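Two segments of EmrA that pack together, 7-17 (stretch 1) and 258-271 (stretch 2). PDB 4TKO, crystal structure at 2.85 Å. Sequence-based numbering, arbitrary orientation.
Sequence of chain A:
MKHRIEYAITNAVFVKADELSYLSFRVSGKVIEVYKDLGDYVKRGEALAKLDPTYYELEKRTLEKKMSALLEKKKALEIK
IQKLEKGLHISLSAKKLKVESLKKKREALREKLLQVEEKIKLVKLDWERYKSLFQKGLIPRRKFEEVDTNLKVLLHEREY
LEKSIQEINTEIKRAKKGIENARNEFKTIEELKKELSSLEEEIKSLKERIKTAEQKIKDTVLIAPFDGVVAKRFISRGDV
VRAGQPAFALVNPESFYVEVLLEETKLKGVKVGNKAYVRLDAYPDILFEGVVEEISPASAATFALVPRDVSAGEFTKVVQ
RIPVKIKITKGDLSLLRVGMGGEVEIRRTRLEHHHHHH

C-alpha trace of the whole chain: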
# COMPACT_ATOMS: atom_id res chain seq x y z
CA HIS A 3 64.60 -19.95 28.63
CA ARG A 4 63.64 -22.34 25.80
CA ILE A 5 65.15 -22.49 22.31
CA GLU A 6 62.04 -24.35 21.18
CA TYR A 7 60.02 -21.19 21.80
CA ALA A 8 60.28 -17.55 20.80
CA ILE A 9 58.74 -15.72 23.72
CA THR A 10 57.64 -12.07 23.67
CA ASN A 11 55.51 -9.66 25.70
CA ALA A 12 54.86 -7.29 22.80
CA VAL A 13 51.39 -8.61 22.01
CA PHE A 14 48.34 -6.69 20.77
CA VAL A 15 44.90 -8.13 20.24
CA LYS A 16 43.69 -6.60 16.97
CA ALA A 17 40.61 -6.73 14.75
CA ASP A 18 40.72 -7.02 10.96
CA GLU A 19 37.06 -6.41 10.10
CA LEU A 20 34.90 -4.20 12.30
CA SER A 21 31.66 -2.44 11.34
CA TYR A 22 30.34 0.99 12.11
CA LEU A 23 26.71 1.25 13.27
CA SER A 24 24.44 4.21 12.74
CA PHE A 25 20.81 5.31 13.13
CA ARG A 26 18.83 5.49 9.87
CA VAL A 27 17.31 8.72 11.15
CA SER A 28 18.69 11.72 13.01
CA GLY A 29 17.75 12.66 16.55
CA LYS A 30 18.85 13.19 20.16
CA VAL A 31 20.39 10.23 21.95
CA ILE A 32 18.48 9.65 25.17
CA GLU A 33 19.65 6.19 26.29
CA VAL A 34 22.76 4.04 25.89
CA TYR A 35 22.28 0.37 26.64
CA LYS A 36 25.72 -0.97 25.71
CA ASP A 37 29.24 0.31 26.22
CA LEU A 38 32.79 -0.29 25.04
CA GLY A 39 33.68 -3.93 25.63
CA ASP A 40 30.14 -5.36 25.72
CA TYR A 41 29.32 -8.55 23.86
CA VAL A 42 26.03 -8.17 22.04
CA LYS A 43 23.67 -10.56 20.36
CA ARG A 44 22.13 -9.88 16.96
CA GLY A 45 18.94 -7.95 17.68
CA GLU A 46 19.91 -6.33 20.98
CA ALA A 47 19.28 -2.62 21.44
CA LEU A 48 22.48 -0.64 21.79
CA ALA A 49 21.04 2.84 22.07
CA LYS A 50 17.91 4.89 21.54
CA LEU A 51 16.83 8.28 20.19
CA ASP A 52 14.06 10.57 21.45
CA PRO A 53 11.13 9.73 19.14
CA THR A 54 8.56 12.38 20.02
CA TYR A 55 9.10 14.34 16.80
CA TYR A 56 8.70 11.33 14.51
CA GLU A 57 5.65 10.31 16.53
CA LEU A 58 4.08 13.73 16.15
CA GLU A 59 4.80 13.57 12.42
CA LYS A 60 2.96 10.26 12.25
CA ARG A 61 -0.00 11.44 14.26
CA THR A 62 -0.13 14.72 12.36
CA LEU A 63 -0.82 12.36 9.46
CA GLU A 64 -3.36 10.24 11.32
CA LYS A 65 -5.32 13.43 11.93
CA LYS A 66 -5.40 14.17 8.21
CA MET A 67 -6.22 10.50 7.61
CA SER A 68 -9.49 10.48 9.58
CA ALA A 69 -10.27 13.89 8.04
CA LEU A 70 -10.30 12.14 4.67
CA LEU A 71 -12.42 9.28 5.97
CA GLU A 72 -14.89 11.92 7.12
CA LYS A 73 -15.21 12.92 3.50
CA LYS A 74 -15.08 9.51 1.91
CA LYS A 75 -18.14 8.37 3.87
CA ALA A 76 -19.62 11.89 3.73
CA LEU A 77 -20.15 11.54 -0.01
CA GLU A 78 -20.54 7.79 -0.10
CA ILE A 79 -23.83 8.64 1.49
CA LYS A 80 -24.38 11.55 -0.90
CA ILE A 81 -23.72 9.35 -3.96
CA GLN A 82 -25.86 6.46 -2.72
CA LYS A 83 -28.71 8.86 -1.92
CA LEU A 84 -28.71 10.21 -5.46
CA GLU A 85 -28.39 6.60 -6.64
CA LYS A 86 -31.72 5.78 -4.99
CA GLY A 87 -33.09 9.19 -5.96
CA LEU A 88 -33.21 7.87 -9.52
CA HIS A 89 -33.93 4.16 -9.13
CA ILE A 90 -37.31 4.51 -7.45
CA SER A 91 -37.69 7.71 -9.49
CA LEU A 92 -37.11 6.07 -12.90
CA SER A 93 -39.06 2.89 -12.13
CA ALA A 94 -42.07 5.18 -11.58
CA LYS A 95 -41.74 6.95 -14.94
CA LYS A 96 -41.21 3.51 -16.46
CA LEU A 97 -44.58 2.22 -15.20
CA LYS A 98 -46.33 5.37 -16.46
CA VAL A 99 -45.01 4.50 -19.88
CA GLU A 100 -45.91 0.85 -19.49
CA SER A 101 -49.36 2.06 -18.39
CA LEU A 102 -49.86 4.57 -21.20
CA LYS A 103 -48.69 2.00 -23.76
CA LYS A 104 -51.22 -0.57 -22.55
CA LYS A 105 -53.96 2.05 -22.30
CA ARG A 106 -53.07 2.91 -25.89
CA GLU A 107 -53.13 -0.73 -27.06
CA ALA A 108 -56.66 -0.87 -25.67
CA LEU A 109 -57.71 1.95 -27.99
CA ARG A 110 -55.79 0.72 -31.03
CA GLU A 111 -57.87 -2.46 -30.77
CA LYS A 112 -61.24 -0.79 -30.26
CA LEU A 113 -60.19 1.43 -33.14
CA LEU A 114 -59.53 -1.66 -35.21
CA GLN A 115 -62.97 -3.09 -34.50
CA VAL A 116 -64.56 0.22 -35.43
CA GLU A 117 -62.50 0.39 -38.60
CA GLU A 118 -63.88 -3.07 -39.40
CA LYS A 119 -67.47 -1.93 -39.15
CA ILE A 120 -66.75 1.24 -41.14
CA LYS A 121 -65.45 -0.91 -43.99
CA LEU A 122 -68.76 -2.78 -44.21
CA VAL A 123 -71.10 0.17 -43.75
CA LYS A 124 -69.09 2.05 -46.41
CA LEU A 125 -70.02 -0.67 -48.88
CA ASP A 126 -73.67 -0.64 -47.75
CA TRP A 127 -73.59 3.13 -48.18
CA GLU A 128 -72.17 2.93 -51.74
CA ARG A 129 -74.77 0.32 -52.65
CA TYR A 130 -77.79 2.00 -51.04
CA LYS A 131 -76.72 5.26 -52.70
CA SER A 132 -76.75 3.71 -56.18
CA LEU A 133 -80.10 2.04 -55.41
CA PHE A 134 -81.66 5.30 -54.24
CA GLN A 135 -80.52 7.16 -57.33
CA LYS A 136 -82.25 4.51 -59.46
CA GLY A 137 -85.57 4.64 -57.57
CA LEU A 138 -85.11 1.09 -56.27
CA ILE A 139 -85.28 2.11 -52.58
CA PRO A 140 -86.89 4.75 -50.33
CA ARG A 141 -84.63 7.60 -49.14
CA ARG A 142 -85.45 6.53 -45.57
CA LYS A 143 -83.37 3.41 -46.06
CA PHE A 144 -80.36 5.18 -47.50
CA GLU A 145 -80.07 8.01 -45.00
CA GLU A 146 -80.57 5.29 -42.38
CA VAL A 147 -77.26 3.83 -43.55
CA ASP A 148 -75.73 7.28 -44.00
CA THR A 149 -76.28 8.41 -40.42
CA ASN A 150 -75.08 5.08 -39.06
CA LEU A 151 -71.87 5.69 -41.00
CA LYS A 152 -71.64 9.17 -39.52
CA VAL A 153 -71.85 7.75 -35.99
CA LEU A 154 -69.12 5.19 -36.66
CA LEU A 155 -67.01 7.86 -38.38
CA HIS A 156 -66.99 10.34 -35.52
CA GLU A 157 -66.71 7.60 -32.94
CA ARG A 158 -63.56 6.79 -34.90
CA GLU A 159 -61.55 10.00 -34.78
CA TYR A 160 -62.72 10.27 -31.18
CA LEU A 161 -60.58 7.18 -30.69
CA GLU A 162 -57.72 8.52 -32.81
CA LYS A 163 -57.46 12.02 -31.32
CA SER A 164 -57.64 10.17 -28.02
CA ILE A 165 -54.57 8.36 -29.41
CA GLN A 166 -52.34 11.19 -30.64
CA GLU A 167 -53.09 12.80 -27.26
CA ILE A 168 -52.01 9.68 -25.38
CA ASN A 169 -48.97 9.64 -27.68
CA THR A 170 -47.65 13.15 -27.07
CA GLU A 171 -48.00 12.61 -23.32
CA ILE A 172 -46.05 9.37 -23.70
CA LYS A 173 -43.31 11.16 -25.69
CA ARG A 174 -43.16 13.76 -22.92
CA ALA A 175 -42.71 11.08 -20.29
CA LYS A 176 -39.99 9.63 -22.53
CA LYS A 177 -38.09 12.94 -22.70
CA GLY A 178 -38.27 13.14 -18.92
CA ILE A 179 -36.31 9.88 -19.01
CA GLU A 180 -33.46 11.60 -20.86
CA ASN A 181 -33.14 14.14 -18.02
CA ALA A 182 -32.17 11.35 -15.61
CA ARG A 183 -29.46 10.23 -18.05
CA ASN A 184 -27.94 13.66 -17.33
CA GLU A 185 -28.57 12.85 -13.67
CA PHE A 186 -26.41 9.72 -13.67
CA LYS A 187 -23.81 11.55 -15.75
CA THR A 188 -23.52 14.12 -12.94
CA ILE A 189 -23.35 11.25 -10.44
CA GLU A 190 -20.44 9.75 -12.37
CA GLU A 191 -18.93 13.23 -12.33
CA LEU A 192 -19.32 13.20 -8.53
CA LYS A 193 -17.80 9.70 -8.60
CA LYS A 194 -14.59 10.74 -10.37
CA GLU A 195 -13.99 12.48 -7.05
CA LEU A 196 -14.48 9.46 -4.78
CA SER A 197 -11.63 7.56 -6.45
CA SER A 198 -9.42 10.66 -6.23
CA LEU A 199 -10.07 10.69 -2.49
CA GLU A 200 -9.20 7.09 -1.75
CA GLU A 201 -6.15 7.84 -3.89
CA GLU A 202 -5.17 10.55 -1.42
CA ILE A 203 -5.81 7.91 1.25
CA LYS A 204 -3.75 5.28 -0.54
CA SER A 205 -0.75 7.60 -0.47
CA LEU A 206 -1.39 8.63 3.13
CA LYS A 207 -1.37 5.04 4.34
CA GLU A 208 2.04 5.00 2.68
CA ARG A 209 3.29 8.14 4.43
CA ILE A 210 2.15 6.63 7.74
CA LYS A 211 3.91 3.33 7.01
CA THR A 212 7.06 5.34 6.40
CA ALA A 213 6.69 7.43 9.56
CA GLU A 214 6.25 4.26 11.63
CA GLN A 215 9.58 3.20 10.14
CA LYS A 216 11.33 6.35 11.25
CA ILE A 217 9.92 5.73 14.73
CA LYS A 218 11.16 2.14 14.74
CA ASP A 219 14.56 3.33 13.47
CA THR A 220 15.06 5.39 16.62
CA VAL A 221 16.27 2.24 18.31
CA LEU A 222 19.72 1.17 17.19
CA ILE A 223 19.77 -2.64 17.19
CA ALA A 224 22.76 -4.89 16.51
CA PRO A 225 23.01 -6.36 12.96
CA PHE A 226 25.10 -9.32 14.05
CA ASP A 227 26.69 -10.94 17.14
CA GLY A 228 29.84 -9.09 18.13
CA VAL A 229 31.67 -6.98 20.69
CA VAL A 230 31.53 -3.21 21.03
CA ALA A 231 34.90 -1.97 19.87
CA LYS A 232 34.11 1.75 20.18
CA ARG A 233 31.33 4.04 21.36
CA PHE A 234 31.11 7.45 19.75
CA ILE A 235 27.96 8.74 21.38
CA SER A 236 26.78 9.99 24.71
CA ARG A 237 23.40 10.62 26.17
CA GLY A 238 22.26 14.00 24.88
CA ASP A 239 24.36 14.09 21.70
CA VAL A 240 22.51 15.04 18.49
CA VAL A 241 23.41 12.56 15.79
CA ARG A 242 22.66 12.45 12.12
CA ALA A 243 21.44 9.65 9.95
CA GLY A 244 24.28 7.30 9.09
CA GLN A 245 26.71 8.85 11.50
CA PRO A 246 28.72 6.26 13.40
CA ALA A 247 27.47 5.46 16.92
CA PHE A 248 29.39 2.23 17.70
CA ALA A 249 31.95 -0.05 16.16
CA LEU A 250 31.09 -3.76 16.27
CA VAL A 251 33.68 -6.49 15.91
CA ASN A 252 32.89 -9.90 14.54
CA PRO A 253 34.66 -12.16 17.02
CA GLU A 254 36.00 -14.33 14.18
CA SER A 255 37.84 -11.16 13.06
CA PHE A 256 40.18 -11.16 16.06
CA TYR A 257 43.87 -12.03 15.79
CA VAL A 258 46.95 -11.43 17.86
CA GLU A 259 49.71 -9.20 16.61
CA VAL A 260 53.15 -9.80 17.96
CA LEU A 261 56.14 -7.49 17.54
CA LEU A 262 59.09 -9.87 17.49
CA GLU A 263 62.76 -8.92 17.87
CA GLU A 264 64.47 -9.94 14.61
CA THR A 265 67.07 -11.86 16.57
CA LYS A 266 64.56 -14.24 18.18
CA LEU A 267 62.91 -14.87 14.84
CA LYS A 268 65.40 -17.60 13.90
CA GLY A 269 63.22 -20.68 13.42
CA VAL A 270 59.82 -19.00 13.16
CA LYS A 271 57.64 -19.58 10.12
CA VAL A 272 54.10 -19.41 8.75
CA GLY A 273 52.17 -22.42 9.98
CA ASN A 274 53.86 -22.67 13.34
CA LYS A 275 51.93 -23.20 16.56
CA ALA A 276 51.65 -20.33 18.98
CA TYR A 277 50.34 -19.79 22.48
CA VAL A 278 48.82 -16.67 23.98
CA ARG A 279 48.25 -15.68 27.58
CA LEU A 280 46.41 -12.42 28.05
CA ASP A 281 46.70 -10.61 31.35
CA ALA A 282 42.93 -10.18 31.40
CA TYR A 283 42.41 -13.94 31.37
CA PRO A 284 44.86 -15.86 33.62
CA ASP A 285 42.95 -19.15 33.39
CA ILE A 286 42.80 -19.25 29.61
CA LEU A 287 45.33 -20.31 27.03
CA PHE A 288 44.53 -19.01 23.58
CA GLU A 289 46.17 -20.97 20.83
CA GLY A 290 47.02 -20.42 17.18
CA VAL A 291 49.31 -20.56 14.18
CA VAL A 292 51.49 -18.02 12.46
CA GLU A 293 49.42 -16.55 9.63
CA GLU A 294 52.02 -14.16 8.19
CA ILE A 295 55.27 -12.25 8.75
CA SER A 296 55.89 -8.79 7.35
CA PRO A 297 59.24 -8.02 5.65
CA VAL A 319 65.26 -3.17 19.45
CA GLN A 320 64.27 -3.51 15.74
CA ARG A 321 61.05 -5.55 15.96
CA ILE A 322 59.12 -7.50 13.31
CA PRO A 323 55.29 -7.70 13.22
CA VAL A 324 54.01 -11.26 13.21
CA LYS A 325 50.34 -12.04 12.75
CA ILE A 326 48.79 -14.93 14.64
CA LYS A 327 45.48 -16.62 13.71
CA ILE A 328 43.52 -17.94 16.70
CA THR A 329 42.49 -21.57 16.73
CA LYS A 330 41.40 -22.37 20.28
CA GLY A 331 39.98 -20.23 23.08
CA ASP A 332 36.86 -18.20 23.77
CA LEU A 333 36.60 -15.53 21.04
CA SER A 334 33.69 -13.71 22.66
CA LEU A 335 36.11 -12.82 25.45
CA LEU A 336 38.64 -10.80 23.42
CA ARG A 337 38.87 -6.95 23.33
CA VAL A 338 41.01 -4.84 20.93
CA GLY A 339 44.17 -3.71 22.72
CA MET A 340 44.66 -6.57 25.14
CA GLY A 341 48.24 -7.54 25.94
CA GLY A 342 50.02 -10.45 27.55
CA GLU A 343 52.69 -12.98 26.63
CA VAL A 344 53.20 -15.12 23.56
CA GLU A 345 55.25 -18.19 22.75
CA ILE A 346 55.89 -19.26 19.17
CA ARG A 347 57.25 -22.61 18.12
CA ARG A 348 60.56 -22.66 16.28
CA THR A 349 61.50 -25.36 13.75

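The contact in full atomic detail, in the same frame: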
# COMPACT_ATOMS: atom_id res chain seq x y z
N TYR A 7 61.05 -22.22 21.83
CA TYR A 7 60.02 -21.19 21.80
C TYR A 7 60.55 -19.75 21.79
O TYR A 7 61.28 -19.33 22.69
CB TYR A 7 59.07 -21.35 22.99
CG TYR A 7 58.14 -22.53 22.85
CD1 TYR A 7 56.97 -22.43 22.11
CD2 TYR A 7 58.44 -23.75 23.44
CE1 TYR A 7 56.11 -23.50 21.98
CE2 TYR A 7 57.60 -24.83 23.30
CZ TYR A 7 56.43 -24.70 22.57
OH TYR A 7 55.58 -25.76 22.43
N ALA A 8 60.13 -19.00 20.77
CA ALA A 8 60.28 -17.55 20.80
C ALA A 8 59.22 -17.01 21.73
O ALA A 8 58.03 -17.28 21.54
CB ALA A 8 60.14 -16.95 19.42
N ILE A 9 59.65 -16.31 22.77
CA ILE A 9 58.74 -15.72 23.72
C ILE A 9 58.81 -14.20 23.59
O ILE A 9 59.89 -13.64 23.41
CB ILE A 9 59.08 -16.15 25.16
CG1 ILE A 9 58.03 -15.65 26.14
CG2 ILE A 9 60.42 -15.58 25.57
CD1 ILE A 9 58.13 -16.28 27.51
N THR A 10 57.67 -13.53 23.68
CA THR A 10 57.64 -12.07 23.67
C THR A 10 56.46 -11.53 24.47
O THR A 10 55.45 -12.21 24.64
CB THR A 10 57.57 -11.50 22.25
OG1 THR A 10 57.20 -10.12 22.32
CG2 THR A 10 56.54 -12.24 21.43
N ASN A 11 56.59 -10.30 24.96
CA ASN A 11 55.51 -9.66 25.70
C ASN A 11 54.92 -8.46 24.93
O ASN A 11 54.07 -7.72 25.42
CB ASN A 11 56.00 -9.24 27.09
CG ASN A 11 57.19 -8.29 27.03
OD1 ASN A 11 57.88 -8.19 26.00
ND2 ASN A 11 57.44 -7.59 28.14
N ALA A 12 55.37 -8.32 23.69
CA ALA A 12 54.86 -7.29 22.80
C ALA A 12 53.69 -7.86 22.00
O ALA A 12 53.83 -8.19 20.80
CB ALA A 12 55.97 -6.78 21.87
N VAL A 13 52.54 -7.99 22.66
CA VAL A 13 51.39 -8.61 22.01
C VAL A 13 50.16 -7.69 22.03
O VAL A 13 49.77 -7.14 23.07
CB VAL A 13 51.03 -10.00 22.66
CG1 VAL A 13 52.06 -10.41 23.72
CG2 VAL A 13 49.64 -10.00 23.25
N PHE A 14 49.54 -7.53 20.87
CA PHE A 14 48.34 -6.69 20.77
C PHE A 14 47.23 -7.48 20.14
O PHE A 14 47.39 -8.00 19.03
CB PHE A 14 48.60 -5.43 19.96
CG PHE A 14 49.83 -4.70 20.39
CD1 PHE A 14 51.09 -5.09 19.94
CD2 PHE A 14 49.73 -3.66 21.30
CE1 PHE A 14 52.21 -4.45 20.36
CE2 PHE A 14 50.85 -3.00 21.72
CZ PHE A 14 52.10 -3.39 21.25
N VAL A 15 46.11 -7.58 20.85
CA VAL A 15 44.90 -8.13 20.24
C VAL A 15 44.33 -7.09 19.26
O VAL A 15 44.01 -5.94 19.62
CB VAL A 15 43.87 -8.54 21.32
CG1 VAL A 15 42.60 -9.02 20.70
CG2 VAL A 15 44.43 -9.63 22.21
N LYS A 16 44.19 -7.50 18.00
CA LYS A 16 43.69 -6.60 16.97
C LYS A 16 42.49 -7.18 16.24
O LYS A 16 42.19 -8.37 16.34
CB LYS A 16 44.80 -6.26 15.98
CG LYS A 16 46.04 -5.65 16.63
CD LYS A 16 46.82 -4.78 15.65
CE LYS A 16 46.04 -3.52 15.29
NZ LYS A 16 46.81 -2.64 14.37
N ALA A 17 41.80 -6.32 15.49
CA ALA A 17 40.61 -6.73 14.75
C ALA A 17 40.70 -6.31 13.28
O ALA A 17 40.80 -5.12 12.98
CB ALA A 17 39.36 -6.15 15.39
N VAL A 258 45.95 -12.01 16.99
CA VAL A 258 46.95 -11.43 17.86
C VAL A 258 48.09 -10.96 17.01
O VAL A 258 48.49 -11.64 16.05
CB VAL A 258 47.44 -12.42 18.91
CG1 VAL A 258 48.60 -11.84 19.69
CG2 VAL A 258 46.29 -12.78 19.84
N GLU A 259 48.57 -9.75 17.31
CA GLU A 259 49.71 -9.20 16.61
C GLU A 259 50.87 -9.13 17.56
O GLU A 259 50.79 -8.57 18.66
CB GLU A 259 49.39 -7.82 16.04
CG GLU A 259 50.52 -7.23 15.18
CD GLU A 259 50.52 -5.70 15.13
OE1 GLU A 259 50.83 -5.13 14.06
OE2 GLU A 259 50.21 -5.05 16.17
N VAL A 260 51.97 -9.72 17.13
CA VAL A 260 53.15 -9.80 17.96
C VAL A 260 54.29 -9.06 17.28
O VAL A 260 54.52 -9.23 16.08
CB VAL A 260 53.52 -11.27 18.22
CG1 VAL A 260 54.81 -11.38 18.96
CG2 VAL A 260 52.41 -11.93 19.01
N LEU A 261 54.95 -8.19 18.04
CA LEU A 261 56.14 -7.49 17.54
C LEU A 261 57.39 -8.21 18.01
O LEU A 261 57.79 -8.09 19.17
CB LEU A 261 56.18 -6.03 18.00
CG LEU A 261 55.05 -5.25 17.36
CD1 LEU A 261 55.22 -3.78 17.59
CD2 LEU A 261 54.99 -5.58 15.86
N LEU A 262 57.99 -8.98 17.11
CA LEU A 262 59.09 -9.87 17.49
C LEU A 262 60.46 -9.31 17.14
O LEU A 262 60.69 -8.89 16.00
CB LEU A 262 58.89 -11.23 16.82
CG LEU A 262 59.51 -12.43 17.55
CD1 LEU A 262 59.57 -12.15 19.04
CD2 LEU A 262 58.67 -13.65 17.28
N GLU A 263 61.37 -9.30 18.12
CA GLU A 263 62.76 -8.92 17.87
C GLU A 263 63.31 -9.79 16.74
O GLU A 263 63.03 -10.99 16.69
CB GLU A 263 63.60 -9.05 19.13
CG GLU A 263 62.84 -8.67 20.40
CD GLU A 263 63.74 -8.46 21.62
OE1 GLU A 263 64.95 -8.73 21.52
OE2 GLU A 263 63.23 -8.04 22.69
N GLU A 264 64.06 -9.20 15.81
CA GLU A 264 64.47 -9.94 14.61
C GLU A 264 65.38 -11.09 14.98
O GLU A 264 65.41 -12.13 14.31
CB GLU A 264 65.16 -9.02 13.61
CG GLU A 264 65.58 -9.72 12.32
CD GLU A 264 66.35 -8.82 11.37
OE1 GLU A 264 66.16 -7.58 11.42
OE2 GLU A 264 67.15 -9.36 10.57
N THR A 265 66.13 -10.88 16.06
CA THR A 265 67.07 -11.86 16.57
C THR A 265 66.33 -13.15 16.95
O THR A 265 66.72 -14.24 16.51
CB THR A 265 67.86 -11.29 17.78
OG1 THR A 265 69.07 -12.03 17.95
CG2 THR A 265 67.04 -11.34 19.07
N LYS A 266 65.26 -13.04 17.73
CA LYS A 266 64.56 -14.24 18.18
C LYS A 266 63.56 -14.70 17.15
O LYS A 266 62.57 -15.33 17.49
CB LYS A 266 63.86 -14.01 19.52
CG LYS A 266 63.44 -12.61 19.79
CD LYS A 266 62.61 -12.51 21.07
CE LYS A 266 63.45 -12.63 22.32
NZ LYS A 266 62.63 -12.34 23.55
N LEU A 267 63.82 -14.43 15.88
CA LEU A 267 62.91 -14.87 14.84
C LEU A 267 63.47 -16.09 14.11
O LEU A 267 62.86 -16.57 13.15
CB LEU A 267 62.65 -13.74 13.85
CG LEU A 267 61.48 -13.96 12.88
CD1 LEU A 267 60.55 -12.77 12.92
CD2 LEU A 267 61.98 -14.22 11.46
N LYS A 268 64.60 -16.58 14.59
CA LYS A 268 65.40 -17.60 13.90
C LYS A 268 64.57 -18.69 13.21
O LYS A 268 64.54 -18.76 11.98
CB LYS A 268 66.39 -18.25 14.87
CG LYS A 268 66.65 -17.43 16.14
CD LYS A 268 67.92 -17.90 16.87
CE LYS A 268 68.03 -17.31 18.28
NZ LYS A 268 67.40 -18.19 19.30
N GLY A 269 63.89 -19.52 13.99
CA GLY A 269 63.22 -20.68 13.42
C GLY A 269 61.73 -20.54 13.24
O GLY A 269 61.02 -21.54 13.09
N VAL A 270 61.25 -19.30 13.24
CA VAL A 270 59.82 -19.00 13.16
C VAL A 270 59.32 -18.95 11.71
O VAL A 270 60.01 -18.47 10.82
CB VAL A 270 59.50 -17.67 13.84
CG1 VAL A 270 58.05 -17.31 13.64
CG2 VAL A 270 59.84 -17.74 15.32
N LYS A 271 58.11 -19.42 11.48
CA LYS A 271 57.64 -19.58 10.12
C LYS A 271 56.12 -19.74 10.03
O LYS A 271 55.49 -20.28 10.94
CB LYS A 271 58.37 -20.77 9.49
CG LYS A 271 57.83 -21.22 8.15
CD LYS A 271 57.25 -22.63 8.25
CE LYS A 271 58.25 -23.62 8.85
NZ LYS A 271 57.59 -24.93 9.13

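Two segments more than 240 residues apart in sequence meet as antiparallel neighbours in a β-sheet, burying 648 Å² between them; the strand 13-17 runs at 147° to the strand that begins before V258. V258 enters opposite V15 as a non-hydrogen-bonded pair. Its side chain lies on the buried face of the sheet, where V258 CG1 is 4.1 Å from V13 CG2 and V258 CG2 is 4.4 Å from V15 CG2; compact β-branched valines fill this face without leaving polar groups there. E259 pairs with F14 and supplies the tightest backbone link: E259 N donates to F14 O at 2.7 Å, and F14 N donates to E259 O, also at 2.7 Å, both nearly straight. The E259 side chain points to the other face, shared with F14, and is extended. There E259 OE2 comes 3.4 Å from K16 CD and 3.9 Å from F14 CD1. K16 NZ stays 4.5 Å from E259 OE2, near an opposite charge but beyond a salt bridge. This more open face suits a carboxylate and a long lysine chain. V260 returns to the valine face, opposite V13, with V260 CG2 4.4 Å from V13 CB. T10 turns its methyl to V260: T10 CG2 lies 3.1 Å from V260 CG1, tighter than a normal methyl contact. Two CA-H...O contacts accompany the ladder here: V260 CA to A12 O at 3.3 Å and V13 CA to E259 O at 3.4 Å. L261 N then donates to A12 O at 3.0 Å, extending the backbone pairing just beyond the strand 13-17. Here the backbones are wider apart, and A12 CB packs 3.9 Å from L261 CB, while L261 CD1 reaches F14 CE1 at 4.1 Å. Within stretch 1, T10 OG1 accepts from A12 N at 2.9 Å, bracing the bend between the two strands. Past this bend the first strand, 7-10, crosses the stretch 2 strand at 112°, and side chains take over from the ladder. L262 is buried: L262 CD1 lies 3.8 Å from T10 CB and L262 CD2 4.2 Å from A8 CB. K266 points toward stretch 1, and its long side chain carries K266 NZ to I9 O, a 3.0 Å hydrogen bond that gives this carbonyl a charged donor. K266 O sits 3.5 Å from A8 CB. A type I turn from L267 to V270, with V270 N donating to L267 O at 3.2 Å, brings the chain back, and V270 CG2 meets A8 CB at 4.2 Å.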